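Side-chain contacts in protein tudor (Drosophila melanogaster, PDB 4Q5W), which may act in the Piwi-interacting RNA pathway with the Piwi proteins Aubergine and AGO3, and is required for primordial germ cell formation, represented here by its extended Tudor 9 part: residues A[45-48]-A[49-53]; A[114-117]-A[118-122]; A[124-127]-A[128-131]; A[156-159]-A[160-164]; A[167-170]-A[171-175]. All coordinates share one frame; numbering follows the deposited sequence.

Contact 1 (A[45-48]-A[49-53]); sequences EKAA and VDDMC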
loop_
_atom_site.group_PDB
_atom_site.type_symbol
_atom_site.label_atom_id
_atom_site.label_comp_id
_atom_site.label_asym_id
_atom_site.label_seq_id
_atom_site.Cartn_x
_atom_site.Cartn_y
_atom_site.Cartn_z
ATOM N N GLU A 45 3.009 27.246 7.202
ATOM C CA GLU A 45 2.415 27.767 5.976
ATOM C C GLU A 45 1.933 26.600 5.128
ATOM O O GLU A 45 2.194 25.450 5.455
ATOM C CB GLU A 45 3.418 28.617 5.198
ATOM C CG GLU A 45 4.681 27.877 4.798
ATOM C CD GLU A 45 5.671 28.773 4.067
ATOM O OE1 GLU A 45 5.285 29.397 3.055
ATOM O OE2 GLU A 45 6.836 28.852 4.512
ATOM N N LYS A 46 1.216 26.889 4.046
ATOM C CA LYS A 46 0.609 25.805 3.271
ATOM C C LYS A 46 1.626 25.027 2.436
ATOM O O LYS A 46 2.642 25.573 2.004
ATOM C CB LYS A 46 -0.534 26.329 2.396
ATOM C CG LYS A 46 -1.701 26.894 3.205
ATOM C CD LYS A 46 -2.995 26.955 2.392
ATOM C CE LYS A 46 -3.593 25.564 2.196
ATOM N NZ LYS A 46 -4.909 25.626 1.496
ATOM N N ALA A 47 1.360 23.739 2.237
ATOM C CA ALA A 47 2.210 22.907 1.393
ATOM C C ALA A 47 1.661 22.869 -0.035
ATOM O O ALA A 47 0.524 23.254 -0.273
ATOM C CB ALA A 47 2.301 21.508 1.958
ATOM N N ALA A 48 2.482 22.419 -0.980
ATOM C CA ALA A 48 2.055 22.286 -2.370
ATOM C C ALA A 48 2.098 20.814 -2.766
ATOM O O ALA A 48 2.699 20.010 -2.068
ATOM C CB ALA A 48 2.951 23.122 -3.289
ATOM N N VAL A 49 1.443 20.474 -3.872
ATOM C CA VAL A 49 1.430 19.102 -4.377
ATOM C C VAL A 49 2.866 18.593 -4.498
ATOM O O VAL A 49 3.753 19.340 -4.902
ATOM C CB VAL A 49 0.705 19.032 -5.729
ATOM C CG1 VAL A 49 0.910 17.683 -6.386
ATOM C CG2 VAL A 49 -0.784 19.314 -5.538
ATOM N N ASP A 50 3.076 17.339 -4.101
ATOM C CA ASP A 50 4.395 16.685 -4.078
ATOM C C ASP A 50 5.329 17.060 -2.921
ATOM O O ASP A 50 6.409 16.481 -2.796
ATOM C CB ASP A 50 5.116 16.772 -5.434
ATOM C CG ASP A 50 4.378 16.023 -6.529
ATOM O OD1 ASP A 50 3.686 15.033 -6.213
ATOM O OD2 ASP A 50 4.482 16.426 -7.704
ATOM N N ASP A 51 4.934 18.003 -2.066
ATOM C CA ASP A 51 5.761 18.292 -0.895
ATOM C C ASP A 51 5.826 17.076 0.023
ATOM O O ASP A 51 4.838 16.356 0.190
ATOM C CB ASP A 51 5.268 19.521 -0.109
ATOM C CG ASP A 51 5.658 20.834 -0.767
ATOM O OD1 ASP A 51 6.420 20.803 -1.762
ATOM O OD2 ASP A 51 5.205 21.902 -0.287
ATOM N N MET A 52 6.998 16.854 0.606
ATOM C CA MET A 52 7.197 15.782 1.566
ATOM C C MET A 52 7.020 16.338 2.969
ATOM O O MET A 52 7.465 17.444 3.263
ATOM C CB MET A 52 8.599 15.192 1.424
ATOM C CG MET A 52 8.995 14.891 -0.008
ATOM S SD MET A 52 7.879 13.720 -0.787
ATOM C CE MET A 52 7.884 12.422 0.404
ATOM N N CYS A 53 6.362 15.567 3.828
ATOM C CA CYS A 53 6.043 16.013 5.178
ATOM C C CYS A 53 5.681 14.804 6.045
ATOM O O CYS A 53 5.946 13.668 5.666
ATOM C CB CYS A 53 4.890 17.014 5.143
ATOM S SG CYS A 53 3.432 16.440 4.244
#
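Asp51 and Ala48 hold each other by two hydrogen bonds across a short turn. The backbone N of Ala48 gives its hydrogen to Asp51 OD2 at 2.9 Å. This bond is nearly straight, at 173°, but the donor comes from above the carboxylate plane. In return, Asp51 N donates to Ala48 O at 3.0 Å. One acid residue thus uses both its side chain and its backbone on the same alanine. The methyl of Ala47 borders the same oxygen, with CB 3.7 Å from Asp51 OD2. Asp51 CG lies beside its own backbone N (chi1 -78°), which folds the carboxylate back over the start of the turn. The backbone bond closes a type II beta turn from Ala48 to Asp51. Asp50 takes the third place of that turn, with the positive phi the turn type needs there. Asp50 OD1 makes a long, weak ion pair with Arg67. The turn belongs to the Tudor core and leads from the loop after helix 25-37 into strand 52-56. Ala47 N bonds to Tyr77 OH, and the Ala47 methyl packs on Ile68 and Leu93. Backbone hydrogen bonds between Ile68 and both Asp50 and Asp51 join the turn to strand 63-71.

Contact 2 (A[114-117]-A[118-122]); sequences PSAI and FEKNK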
loop_
_atom_site.group_PDB
_atom_site.type_symbol
_atom_site.label_atom_id
_atom_site.label_comp_id
_atom_site.label_asym_id
_atom_site.label_seq_id
_atom_site.Cartn_x
_atom_site.Cartn_y
_atom_site.Cartn_z
ATOM N N PRO A 114 -2.049 -9.860 -15.655
ATOM C CA PRO A 114 -3.330 -9.291 -16.080
ATOM C C PRO A 114 -4.408 -10.345 -16.259
ATOM O O PRO A 114 -4.108 -11.492 -16.595
ATOM C CB PRO A 114 -2.998 -8.676 -17.444
ATOM C CG PRO A 114 -1.903 -9.502 -17.960
ATOM C CD PRO A 114 -1.064 -9.843 -16.750
ATOM N N SER A 115 -5.659 -9.960 -16.042
ATOM C CA SER A 115 -6.779 -10.854 -16.321
ATOM C C SER A 115 -8.038 -10.055 -16.606
ATOM O O SER A 115 -8.397 -9.157 -15.840
ATOM C CB SER A 115 -7.031 -11.796 -15.144
ATOM O OG SER A 115 -8.218 -12.545 -15.354
ATOM N N ALA A 116 -8.715 -10.374 -17.706
ATOM C CA ALA A 116 -9.966 -9.697 -18.027
ATOM C C ALA A 116 -11.023 -9.894 -16.934
ATOM O O ALA A 116 -11.935 -9.080 -16.790
ATOM C CB ALA A 116 -10.498 -10.159 -19.383
ATOM N N ILE A 117 -10.896 -10.969 -16.163
ATOM C CA ILE A 117 -11.795 -11.196 -15.045
ATOM C C ILE A 117 -11.649 -10.057 -14.044
ATOM O O ILE A 117 -12.637 -9.546 -13.519
ATOM C CB ILE A 117 -11.519 -12.556 -14.357
ATOM C CG1 ILE A 117 -11.775 -13.698 -15.350
ATOM C CG2 ILE A 117 -12.400 -12.712 -13.126
ATOM C CD1 ILE A 117 -11.347 -15.074 -14.840
ATOM N N PHE A 118 -10.411 -9.639 -13.810
ATOM C CA PHE A 118 -10.159 -8.567 -12.864
ATOM C C PHE A 118 -10.678 -7.239 -13.397
ATOM O O PHE A 118 -11.176 -6.414 -12.630
ATOM C CB PHE A 118 -8.667 -8.413 -12.578
ATOM C CG PHE A 118 -8.010 -9.642 -12.017
ATOM C CD1 PHE A 118 -8.744 -10.616 -11.361
ATOM C CD2 PHE A 118 -6.641 -9.813 -12.142
ATOM C CE1 PHE A 118 -8.117 -11.746 -10.835
ATOM C CE2 PHE A 118 -6.015 -10.928 -11.624
ATOM C CZ PHE A 118 -6.757 -11.900 -10.970
ATOM N N GLU A 119 -10.544 -7.022 -14.706
ATOM C CA GLU A 119 -10.891 -5.727 -15.299
ATOM C C GLU A 119 -12.392 -5.546 -15.514
ATOM O O GLU A 119 -12.910 -4.426 -15.478
ATOM C CB GLU A 119 -10.162 -5.529 -16.632
ATOM C CG GLU A 119 -8.653 -5.686 -16.543
ATOM C CD GLU A 119 -8.003 -4.650 -15.648
ATOM O OE1 GLU A 119 -8.592 -3.561 -15.448
ATOM O OE2 GLU A 119 -6.894 -4.928 -15.144
ATOM N N LYS A 120 -13.083 -6.648 -15.756
ATOM C CA LYS A 120 -14.511 -6.607 -16.032
ATOM C C LYS A 120 -15.328 -6.628 -14.744
ATOM O O LYS A 120 -16.533 -6.379 -14.755
ATOM C CB LYS A 120 -14.891 -7.776 -16.942
ATOM C CG LYS A 120 -14.430 -7.580 -18.383
ATOM C CD LYS A 120 -14.680 -8.803 -19.254
ATOM C CE LYS A 120 -14.411 -8.481 -20.724
ATOM N NZ LYS A 120 -14.910 -9.532 -21.660
ATOM N N ASN A 121 -14.657 -6.928 -13.640
ATOM C CA ASN A 121 -15.316 -7.109 -12.355
ATOM C C ASN A 121 -14.462 -6.482 -11.266
ATOM O O ASN A 121 -14.014 -7.163 -10.358
ATOM C CB ASN A 121 -15.496 -8.606 -12.064
ATOM C CG ASN A 121 -16.234 -9.331 -13.180
ATOM O OD1 ASN A 121 -17.440 -9.179 -13.330
ATOM N ND2 ASN A 121 -15.508 -10.123 -13.967
ATOM N N LYS A 122 -14.244 -5.171 -11.357
ATOM C CA LYS A 122 -13.247 -4.518 -10.511
ATOM C C LYS A 122 -13.567 -4.551 -9.012
ATOM O O LYS A 122 -12.717 -4.931 -8.185
ATOM C CB LYS A 122 -13.063 -3.064 -10.957
ATOM C CG LYS A 122 -12.440 -2.901 -12.335
ATOM C CD LYS A 122 -12.301 -1.414 -12.694
ATOM C CE LYS A 122 -11.563 -1.222 -14.005
ATOM N NZ LYS A 122 -12.330 -1.785 -15.148
HETATM O O HOH W 1 -5.752 -7.409 -14.771
#
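Ser115 is the N-cap of helix 116-120, and its side chain meets Phe118 in the first turn. Ser115 OG accepts from Ile117 N at 3.2 Å, a capping bond. The same hydroxyl is also bonded to Gln171 of helix 166-182. Ser115 CB sits over one face of the Phe118 ring, offset toward the rim. This is a CH-pi contact, with CB 3.8 Å from the ring centroid. The phenyl reaches it because CG is turned to the side of the Phe118 backbone N (chi1 -59°). Glu119 bends at chi2, and a water links it to the cap. That water accepts from Ser115 N and donates to Glu119 OE2 at 2.8 Å. Further along, Asn121 ND2 donates to Ile117 O at 3.0 Å. It lies in the carbonyl plane, on a lone pair, with the oxygen near the plane of the Asn121 amide. Replacing Phe118 by an alanine would probably leave Ser115 CB without its aromatic cover and open a gap toward Gln171. The helix is only about one turn long. Side-chain bonds add to its few backbone bonds: the serine hydroxyl takes an early N-H and the asparagine amide serves the carbonyl of Ile117.

Contact 3 (A[124-127]-A[128-131]); sequences LTLT and TFDA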
loop_
_atom_site.group_PDB
_atom_site.type_symbol
_atom_site.label_atom_id
_atom_site.label_comp_id
_atom_site.label_asym_id
_atom_site.label_seq_id
_atom_site.Cartn_x
_atom_site.Cartn_y
_atom_site.Cartn_z
ATOM N N LEU A 124 -15.782 -6.415 -7.345
ATOM C CA LEU A 124 -15.852 -7.769 -6.797
ATOM C C LEU A 124 -14.455 -8.365 -6.621
ATOM O O LEU A 124 -14.169 -9.050 -5.639
ATOM C CB LEU A 124 -16.712 -8.662 -7.697
ATOM C CG LEU A 124 -16.766 -10.159 -7.360
ATOM C CD1 LEU A 124 -17.253 -10.398 -5.947
ATOM C CD2 LEU A 124 -17.699 -10.843 -8.355
ATOM N N THR A 125 -13.589 -8.109 -7.585
ATOM C CA THR A 125 -12.230 -8.607 -7.517
ATOM C C THR A 125 -11.519 -8.005 -6.319
ATOM O O THR A 125 -10.840 -8.710 -5.582
ATOM C CB THR A 125 -11.442 -8.295 -8.801
ATOM O OG1 THR A 125 -12.011 -9.030 -9.893
ATOM C CG2 THR A 125 -9.954 -8.675 -8.648
ATOM N N LEU A 126 -11.678 -6.703 -6.114
ATOM C CA LEU A 126 -10.938 -6.056 -5.032
ATOM C C LEU A 126 -11.427 -6.446 -3.637
ATOM O O LEU A 126 -10.620 -6.608 -2.715
ATOM C CB LEU A 126 -10.894 -4.543 -5.222
ATOM C CG LEU A 126 -10.015 -4.166 -6.416
ATOM C CD1 LEU A 126 -9.694 -2.674 -6.399
ATOM C CD2 LEU A 126 -8.729 -5.013 -6.479
ATOM N N THR A 127 -12.732 -6.621 -3.470
ATOM C CA THR A 127 -13.262 -7.048 -2.176
ATOM C C THR A 127 -12.874 -8.502 -1.878
ATOM O O THR A 127 -12.567 -8.853 -0.728
ATOM C CB THR A 127 -14.798 -6.825 -2.057
ATOM O OG1 THR A 127 -15.232 -7.134 -0.727
ATOM C CG2 THR A 127 -15.572 -7.680 -3.052
ATOM N N THR A 128 -12.881 -9.340 -2.914
ATOM C CA THR A 128 -12.456 -10.727 -2.757
ATOM C C THR A 128 -10.966 -10.781 -2.421
ATOM O O THR A 128 -10.552 -11.557 -1.570
ATOM C CB THR A 128 -12.773 -11.555 -4.011
ATOM O OG1 THR A 128 -14.165 -11.403 -4.317
ATOM C CG2 THR A 128 -12.466 -13.055 -3.785
ATOM N N PHE A 129 -10.173 -9.935 -3.075
ATOM C CA PHE A 129 -8.731 -9.891 -2.850
ATOM C C PHE A 129 -8.464 -9.447 -1.402
ATOM O O PHE A 129 -7.611 -10.013 -0.714
ATOM C CB PHE A 129 -8.106 -8.908 -3.853
ATOM C CG PHE A 129 -6.595 -8.946 -3.930
ATOM C CD1 PHE A 129 -5.849 -9.997 -3.388
ATOM C CD2 PHE A 129 -5.921 -7.917 -4.576
ATOM C CE1 PHE A 129 -4.462 -10.007 -3.483
ATOM C CE2 PHE A 129 -4.533 -7.918 -4.673
ATOM C CZ PHE A 129 -3.803 -8.959 -4.125
ATOM N N ASP A 130 -9.211 -8.447 -0.936
ATOM C CA ASP A 130 -9.045 -7.948 0.428
ATOM C C ASP A 130 -9.257 -9.059 1.451
ATOM O O ASP A 130 -8.498 -9.180 2.412
ATOM C CB ASP A 130 -10.000 -6.783 0.719
ATOM C CG ASP A 130 -9.544 -5.477 0.097
ATOM O OD1 ASP A 130 -8.318 -5.262 -0.021
ATOM O OD2 ASP A 130 -10.416 -4.660 -0.269
ATOM N N ALA A 131 -10.281 -9.878 1.232
ATOM C CA ALA A 131 -10.595 -10.973 2.137
ATOM C C ALA A 131 -9.499 -12.030 2.098
ATOM O O ALA A 131 -9.128 -12.582 3.132
ATOM C CB ALA A 131 -11.933 -11.580 1.774
HETATM O O HOH W 2 -8.151 -5.135 -2.636
#
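Thr128 doubles back on Leu124 one turn earlier in helix 122-134. Its hydroxyl OG1 donates to Leu124 O at 2.7 Å. The backbone N of Thr128 donates to the same oxygen at 3.0 Å, in the usual helical way. The two donors arrive from opposite faces of the carbonyl plane, so one oxygen is gripped twice. OG1 lies beside the Thr128 backbone N (chi1 -54°), the rotation that lets it reach back. Leu124 runs alongside, and its CD1 comes within 3.6 Å of Thr128 OG1. On this tight side the threonine also packs on Leu170 and Leu173 of helix 166-182. A valine in place of Thr128 would probably leave Leu124 O without its second, side-chain donor. Leu126 and Phe129 face strand 5-11, where both touch Val11. Between themselves they meet loosely: Leu126 CD2 stands at the edge of the Phe129 ring, 4.5 Å from Phe129 CD2. The solvent side carries Thr127, Asp130 and Ala131. A water there donates to Leu126 O, while its weak bond to Asp130 is doubtful because that side chain has a second conformer. Here the backbone bond from Ala131 N to Thr127 O measures 3.2 Å.

Contact 4 (A[156-159]-A[160-164]); sequences LTTK and DKRSL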
loop_
_atom_site.group_PDB
_atom_site.type_symbol
_atom_site.label_atom_id
_atom_site.label_comp_id
_atom_site.label_asym_id
_atom_site.label_seq_id
_atom_site.Cartn_x
_atom_site.Cartn_y
_atom_site.Cartn_z
ATOM N N LEU A 156 2.152 -13.959 -6.582
ATOM C CA LEU A 156 2.053 -13.899 -5.128
ATOM C C LEU A 156 1.450 -15.178 -4.569
ATOM O O LEU A 156 0.464 -15.689 -5.098
ATOM C CB LEU A 156 1.184 -12.711 -4.707
ATOM C CG LEU A 156 1.594 -11.346 -5.269
ATOM C CD1 LEU A 156 0.529 -10.314 -4.944
ATOM C CD2 LEU A 156 2.939 -10.922 -4.711
ATOM N N THR A 157 2.046 -15.695 -3.501
ATOM C CA THR A 157 1.561 -16.890 -2.818
ATOM C C THR A 157 1.380 -16.543 -1.334
ATOM O O THR A 157 2.241 -15.879 -0.767
ATOM C CB THR A 157 2.592 -18.037 -2.961
ATOM O OG1 THR A 157 2.920 -18.225 -4.346
ATOM C CG2 THR A 157 2.051 -19.333 -2.405
ATOM N N THR A 158 0.288 -16.979 -0.706
ATOM C CA THR A 158 0.121 -16.676 0.717
ATOM C C THR A 158 1.260 -17.322 1.491
ATOM O O THR A 158 1.613 -18.474 1.250
ATOM C CB THR A 158 -1.231 -17.149 1.282
ATOM O OG1 THR A 158 -1.337 -18.576 1.156
ATOM C CG2 THR A 158 -2.381 -16.478 0.543
ATOM N N LYS A 159 1.870 -16.555 2.389
ATOM C CA LYS A 159 3.019 -17.039 3.147
ATOM C C LYS A 159 2.536 -17.825 4.356
ATOM O O LYS A 159 2.795 -17.454 5.496
ATOM C CB LYS A 159 3.919 -15.875 3.572
ATOM C CG LYS A 159 5.325 -16.322 3.982
ATOM C CD LYS A 159 6.044 -16.939 2.799
ATOM C CE LYS A 159 7.402 -17.511 3.194
ATOM N NZ LYS A 159 7.992 -18.320 2.080
ATOM N N ASP A 160 1.826 -18.919 4.092
ATOM C CA ASP A 160 1.277 -19.755 5.149
ATOM C C ASP A 160 1.127 -21.182 4.642
ATOM O O ASP A 160 1.560 -21.492 3.533
ATOM C CB ASP A 160 -0.041 -19.189 5.717
ATOM C CG ASP A 160 -1.088 -18.905 4.649
ATOM O OD1 ASP A 160 -1.145 -19.611 3.624
ATOM O OD2 ASP A 160 -1.886 -17.963 4.844
ATOM N N LYS A 161 0.517 -22.046 5.443
ATOM C CA LYS A 161 0.499 -23.476 5.126
ATOM C C LYS A 161 -0.257 -23.831 3.843
ATOM O O LYS A 161 -0.040 -24.902 3.261
ATOM C CB LYS A 161 -0.037 -24.290 6.310
ATOM C CG LYS A 161 -1.479 -24.000 6.674
ATOM C CD LYS A 161 -1.991 -25.018 7.689
ATOM C CE LYS A 161 -3.455 -24.776 8.013
ATOM N NZ LYS A 161 -4.250 -24.526 6.773
ATOM N N ARG A 162 -1.139 -22.938 3.408
ATOM C CA ARG A 162 -1.935 -23.175 2.207
ATOM C C ARG A 162 -1.119 -22.976 0.943
ATOM O O ARG A 162 -1.391 -23.606 -0.076
ATOM C CB ARG A 162 -3.135 -22.228 2.150
ATOM C CG ARG A 162 -4.090 -22.328 3.319
ATOM C CD ARG A 162 -5.080 -21.175 3.281
ATOM N NE ARG A 162 -4.433 -19.878 3.482
ATOM C CZ ARG A 162 -5.049 -18.708 3.321
ATOM N NH1 ARG A 162 -4.396 -17.570 3.528
ATOM N NH2 ARG A 162 -6.325 -18.681 2.952
ATOM N N SER A 163 -0.130 -22.087 1.015
ATOM C CA SER A 163 0.601 -21.643 -0.167
ATOM C C SER A 163 -0.373 -21.329 -1.297
ATOM O O SER A 163 -0.223 -21.804 -2.422
ATOM C CB SER A 163 1.642 -22.666 -0.612
ATOM O OG SER A 163 2.774 -22.646 0.246
ATOM N N LEU A 164 -1.373 -20.521 -0.982
ATOM C CA LEU A 164 -2.429 -20.216 -1.929
ATOM C C LEU A 164 -1.918 -19.344 -3.074
ATOM O O LEU A 164 -1.296 -18.307 -2.841
ATOM C CB LEU A 164 -3.577 -19.550 -1.196
ATOM C CG LEU A 164 -4.831 -19.250 -1.993
ATOM C CD1 LEU A 164 -6.028 -19.611 -1.137
ATOM C CD2 LEU A 164 -4.837 -17.774 -2.384
HETATM O O HOH W 3 3.896 -20.228 0.948
#
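The carboxylate of Asp160 has Thr158 above its plane and Arg162 beside it. Asp160 and Arg162 belong to a type I beta turn, Asp160 to Ser163, while Thr158 ends strand 153-158. The turn leads on to helix 166-182. Thr158 OG1 donates to Asp160 OD1 at 2.7 Å, from 39° out of the carboxylate plane. Arg162 turns the edge of its guanidinium toward the acid. Its NH1 meets the syn lone pair of Asp160 OD2 at 2.9 Å, a salt bridge almost in the guanidinium plane. Weaker bonds run to OD1 from NE and from the backbone N of Arg162; the latter closes an Asx turn. Arg162 NH1 is also bonded to Ser135, outside the loop. Thr158 is the hub. Its OG1 lies between the backbone N and the carbonyl carbon (chi1 61°), facing into the loop. There it gives one bond to Asp160 and accepts another from Leu164 N at 2.9 Å, so this buried hydroxyl is used both ways. The methyl CG2 of Thr158 fills the side between Leu164 CB, 3.7 Å away, and the arginine. Lys159 is the centre of an inverse gamma turn, with a weak bond from Asp160 N to Thr158 O. The loop closes where Leu164 returns beside the strand. Leu164 O accepts from Thr158 N at 3.0 Å, on a lone pair, and Thr157 CA lies 3.2 Å from the same oxygen.

Contact 5 (A[167-170]-A[171-175]); sequences YEHL and QKLVQ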
loop_
_atom_site.group_PDB
_atom_site.type_symbol
_atom_site.label_atom_id
_atom_site.label_comp_id
_atom_site.label_asym_id
_atom_site.label_seq_id
_atom_site.Cartn_x
_atom_site.Cartn_y
_atom_site.Cartn_z
ATOM N N TYR A 167 -3.071 -15.338 -7.930
ATOM C CA TYR A 167 -3.564 -14.981 -9.260
ATOM C C TYR A 167 -4.647 -15.962 -9.705
ATOM O O TYR A 167 -5.761 -15.567 -10.079
ATOM C CB TYR A 167 -2.404 -14.923 -10.265
ATOM C CG TYR A 167 -2.822 -14.709 -11.710
ATOM C CD1 TYR A 167 -3.402 -13.515 -12.114
ATOM C CD2 TYR A 167 -2.614 -15.693 -12.673
ATOM C CE1 TYR A 167 -3.780 -13.310 -13.434
ATOM C CE2 TYR A 167 -2.987 -15.491 -14.000
ATOM C CZ TYR A 167 -3.572 -14.291 -14.368
ATOM O OH TYR A 167 -3.941 -14.072 -15.676
ATOM N N GLU A 168 -4.329 -17.247 -9.639
ATOM C CA GLU A 168 -5.268 -18.272 -10.034
ATOM C C GLU A 168 -6.446 -18.393 -9.071
ATOM O O GLU A 168 -7.579 -18.555 -9.507
ATOM C CB GLU A 168 -4.555 -19.613 -10.207
ATOM C CG GLU A 168 -3.563 -19.616 -11.369
ATOM C CD GLU A 168 -2.188 -19.071 -11.011
ATOM O OE1 GLU A 168 -1.984 -18.667 -9.847
ATOM O OE2 GLU A 168 -1.304 -19.059 -11.902
ATOM N N HIS A 169 -6.184 -18.319 -7.766
ATOM C CA HIS A 169 -7.254 -18.461 -6.787
ATOM C C HIS A 169 -8.252 -17.311 -6.839
ATOM O O HIS A 169 -9.465 -17.510 -6.699
ATOM C CB HIS A 169 -6.689 -18.550 -5.374
ATOM C CG HIS A 169 -7.653 -19.115 -4.387
ATOM N ND1 HIS A 169 -7.947 -20.459 -4.327
ATOM C CD2 HIS A 169 -8.431 -18.515 -3.453
ATOM C CE1 HIS A 169 -8.843 -20.668 -3.378
ATOM N NE2 HIS A 169 -9.145 -19.507 -2.826
ATOM N N LEU A 170 -7.741 -16.105 -7.046
ATOM C CA LEU A 170 -8.612 -14.929 -7.089
ATOM C C LEU A 170 -9.544 -15.002 -8.291
ATOM O O LEU A 170 -10.731 -14.691 -8.185
ATOM C CB LEU A 170 -7.787 -13.649 -7.139
ATOM C CG LEU A 170 -8.574 -12.348 -7.023
ATOM C CD1 LEU A 170 -9.397 -12.298 -5.732
ATOM C CD2 LEU A 170 -7.621 -11.168 -7.090
ATOM N N GLN A 171 -9.012 -15.433 -9.429
ATOM C CA GLN A 171 -9.854 -15.627 -10.608
ATOM C C GLN A 171 -10.947 -16.648 -10.339
ATOM O O GLN A 171 -12.109 -16.443 -10.706
ATOM C CB GLN A 171 -9.025 -16.098 -11.791
ATOM C CG GLN A 171 -8.141 -15.028 -12.399
ATOM C CD GLN A 171 -7.276 -15.581 -13.505
ATOM O OE1 GLN A 171 -7.581 -15.416 -14.688
ATOM N NE2 GLN A 171 -6.186 -16.240 -13.130
ATOM N N LYS A 172 -10.564 -17.742 -9.694
ATOM C CA LYS A 172 -11.492 -18.826 -9.372
ATOM C C LYS A 172 -12.632 -18.371 -8.466
ATOM O O LYS A 172 -13.792 -18.668 -8.740
ATOM C CB LYS A 172 -10.749 -20.010 -8.744
ATOM C CG LYS A 172 -11.669 -21.184 -8.419
ATOM C CD LYS A 172 -10.894 -22.420 -8.003
ATOM C CE LYS A 172 -10.351 -22.303 -6.605
ATOM N NZ LYS A 172 -9.642 -23.555 -6.210
ATOM N N LEU A 173 -12.299 -17.656 -7.391
ATOM C CA LEU A 173 -13.302 -17.140 -6.456
ATOM C C LEU A 173 -14.274 -16.143 -7.086
ATOM O O LEU A 173 -15.466 -16.178 -6.795
ATOM C CB LEU A 173 -12.649 -16.499 -5.234
ATOM C CG LEU A 173 -11.846 -17.386 -4.279
ATOM C CD1 LEU A 173 -11.365 -16.589 -3.082
ATOM C CD2 LEU A 173 -12.657 -18.601 -3.813
ATOM N N VAL A 174 -13.758 -15.245 -7.926
ATOM C CA VAL A 174 -14.604 -14.254 -8.591
ATOM C C VAL A 174 -15.549 -14.946 -9.579
ATOM O O VAL A 174 -16.741 -14.664 -9.620
ATOM C CB VAL A 174 -13.757 -13.171 -9.302
ATOM C CG1 VAL A 174 -14.624 -12.305 -10.230
ATOM C CG2 VAL A 174 -13.025 -12.301 -8.277
ATOM N N GLN A 175 -15.014 -15.874 -10.363
ATOM C CA GLN A 175 -15.835 -16.597 -11.325
ATOM C C GLN A 175 -16.912 -17.408 -10.615
ATOM O O GLN A 175 -18.035 -17.527 -11.111
ATOM C CB GLN A 175 -14.966 -17.506 -12.199
ATOM C CG GLN A 175 -14.067 -16.743 -13.164
ATOM C CD GLN A 175 -14.826 -16.113 -14.316
ATOM O OE1 GLN A 175 -15.312 -14.981 -14.219
ATOM N NE2 GLN A 175 -14.914 -16.835 -15.427
#
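Tyr167 CG stands opposite its own backbone N (chi1 174°), while Gln171 CG lies beside its N (chi1 -73°) with the chain extended beyond. These two rotations, one turn apart on helix 166-182, bring the glutamine amide over the tyrosine ring. Gln171 NE2 hangs 3.3 Å above the ring plane, over its centre. The ring and amide planes are 37° apart, so the amide is tilted rather than stacked flat. NE2 also donates to Tyr167 O at 3.2 Å, coming from above the carbonyl plane. The backbone N of Gln171 gives that oxygen a second, weak bond. The far ends of both side chains are held by the residues that lead into helix 116-120: Tyr167 OH bonds to Pro114 O, and Gln171 OE1 bonds to Ser115 OG. The amide is therefore fixed at both its nitrogen and its oxygen. On another side of the helix the imidazole of His169 is flanked by two aliphatic groups. Leu173 CD1 touches His169 CD2 at 3.5 Å, and Lys172 CE comes within 3.8 Å of His169 ND1. Leu170 and Val174 turn to the buried side, against Thr125 of helix 122-134. There Leu170 CD1 meets Val174 CG2 at 4.4 Å.

Contacts 2, 3 and 5 form one cluster of three helices, with centres 10 to 12 Å apart. Phe118 CE1 of contact 2 lies 3.6 Å from Gln171 CG of contact 5. Leu170 of contact 5 packs on contact 3, Thr128 CG2 lying 3.7 Å from Leu170 CD1. Contact 4 comes just before contact 5 in the chain and touches it through Leu164 CD1 and His169 CD2 at 3.5 Å. These four belong to the part that in extended Tudor domains is the staphylococcal nuclease-like domain. Contact 1 lies apart in the Tudor core, its centre 33 to 41 Å from the other centres. In relatives this core binds symmetrically dimethylated arginine, and Tudor probably uses such domains to recognise Aubergine.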